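Local coordinates for protein D-hydantoinase (PDB 1NFG) that probably catalyses, as a zinc-dependent amidohydrolase, the stereospecific hydrolysis of the cyclic amide bond of D-hydantoin derivatives, at residues D71-A74 / T75-A79. Sequence-based numbering, arbitrary orientation.
Sequences DTFA and TATVA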
loop_
_atom_site.group_PDB
_atom_site.type_symbol
_atom_site.label_atom_id
_atom_site.label_comp_id
_atom_site.label_asym_id
_atom_site.label_seq_id
_atom_site.Cartn_x
_atom_site.Cartn_y
_atom_site.Cartn_z
ATOM N N ASP A 71 28.119 -19.885 26.296
ATOM C CA ASP A 71 27.831 -21.212 25.776
ATOM C C ASP A 71 28.847 -21.643 24.744
ATOM O O ASP A 71 29.466 -20.817 24.078
ATOM C CB ASP A 71 26.441 -21.274 25.123
ATOM C CG ASP A 71 25.353 -21.672 26.093
ATOM O OD1 ASP A 71 25.643 -22.434 27.040
ATOM O OD2 ASP A 71 24.201 -21.236 25.898
ATOM N N THR A 72 29.005 -22.956 24.621
ATOM C CA THR A 72 29.906 -23.551 23.646
ATOM C C THR A 72 29.020 -24.457 22.809
ATOM O O THR A 72 27.841 -24.623 23.109
ATOM C CB THR A 72 30.994 -24.416 24.317
ATOM O OG1 THR A 72 30.374 -25.458 25.084
ATOM C CG2 THR A 72 31.867 -23.565 25.224
ATOM N N PHE A 73 29.579 -25.045 21.765
ATOM C CA PHE A 73 28.806 -25.938 20.925
ATOM C C PHE A 73 28.221 -27.081 21.762
ATOM O O PHE A 73 27.148 -27.598 21.460
ATOM C CB PHE A 73 29.693 -26.488 19.819
ATOM C CG PHE A 73 29.108 -26.351 18.454
ATOM C CD1 PHE A 73 28.111 -27.217 18.020
ATOM C CD2 PHE A 73 29.557 -25.358 17.592
ATOM C CE1 PHE A 73 27.569 -27.096 16.737
ATOM C CE2 PHE A 73 29.027 -25.225 16.313
ATOM C CZ PHE A 73 28.033 -26.095 15.882
ATOM N N ALA A 74 28.926 -27.458 22.826
ATOM C CA ALA A 74 28.487 -28.542 23.698
ATOM C C ALA A 74 27.380 -28.138 24.667
ATOM O O ALA A 74 26.373 -28.831 24.779
ATOM C CB ALA A 74 29.668 -29.088 24.470
ATOM N N THR A 75 27.569 -27.032 25.379
ATOM C CA THR A 75 26.569 -26.571 26.338
ATOM C C THR A 75 25.261 -26.159 25.674
ATOM O O THR A 75 24.186 -26.340 26.242
ATOM C CB THR A 75 27.072 -25.364 27.152
ATOM O OG1 THR A 75 27.531 -24.341 26.257
ATOM C CG2 THR A 75 28.191 -25.773 28.080
ATOM N N ALA A 76 25.350 -25.595 24.475
ATOM C CA ALA A 76 24.151 -25.153 23.772
ATOM C C ALA A 76 23.333 -26.319 23.227
ATOM O O ALA A 76 22.129 -26.401 23.480
ATOM C CB ALA A 76 24.527 -24.195 22.636
ATOM N N THR A 77 23.983 -27.215 22.481
ATOM C CA THR A 77 23.292 -28.367 21.905
ATOM C C THR A 77 22.613 -29.214 22.972
ATOM O O THR A 77 21.583 -29.829 22.714
ATOM C CB THR A 77 24.243 -29.268 21.095
ATOM O OG1 THR A 77 25.394 -29.584 21.886
ATOM C CG2 THR A 77 24.668 -28.573 19.809
ATOM N N VAL A 78 23.177 -29.253 24.172
ATOM C CA VAL A 78 22.549 -30.027 25.229
ATOM C C VAL A 78 21.249 -29.335 25.615
ATOM O O VAL A 78 20.220 -29.992 25.799
ATOM C CB VAL A 78 23.471 -30.160 26.476
ATOM C CG1 VAL A 78 22.683 -30.696 27.678
ATOM C CG2 VAL A 78 24.620 -31.109 26.158
ATOM N N ALA A 79 21.296 -28.009 25.731
ATOM C CA ALA A 79 20.110 -27.234 26.080
ATOM C C ALA A 79 19.078 -27.393 24.962
ATOM O O ALA A 79 17.881 -27.550 25.214
ATOM C CB ALA A 79 20.474 -25.769 26.257
#
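Thr72 and Thr75 hold on to each other twice, each hydroxyl taking the other's backbone N-H. Thr72 OG1 accepts from Thr75 N at 3.2 Å, an almost straight bond of 175°, and more weakly from Ala74 N. In return Thr72 N donates to Thr75 OG1 at 2.6 Å, again nearly in line. Both threonines turn OG1 in between their own N and carbonyl carbon (chi1 near 60°); this aims each hydroxyl at the partner's amide, and the two side chains meet at about a right angle. The pattern is a capping box, with Thr72 as N-cap of helix 73-82, within the TIM-barrel amidohydrolase fold of this enzyme. Asp71 reaches in from just before the cap: its OD1 lies 2.8 Å from Thr75 OG1, close enough for the hydroxyl to donate, although that proton has another acceptor nearby. The carboxylate is gripped from elsewhere as well, OD1 by Ala409 N and OD2 by Asn408 ND2 and His314 NE2, which links the residue before the cap to parts of the chain far along the sequence. One turn on, Thr77 bends its hydroxyl back to donate to Phe73 O at 2.7 Å, approaching in the carbonyl plane; the backbone bond from Thr77 N to the same oxygen is weak. Thr77 OG1 also accepts from Ala116 N. Its methyl CG2 sits 4.1 Å from CD1 of the Phe73 ring, approaching obliquely, while that ring packs on Met110 and Ala111 of helix 100-111 and stacks edge-to-face with Tyr119.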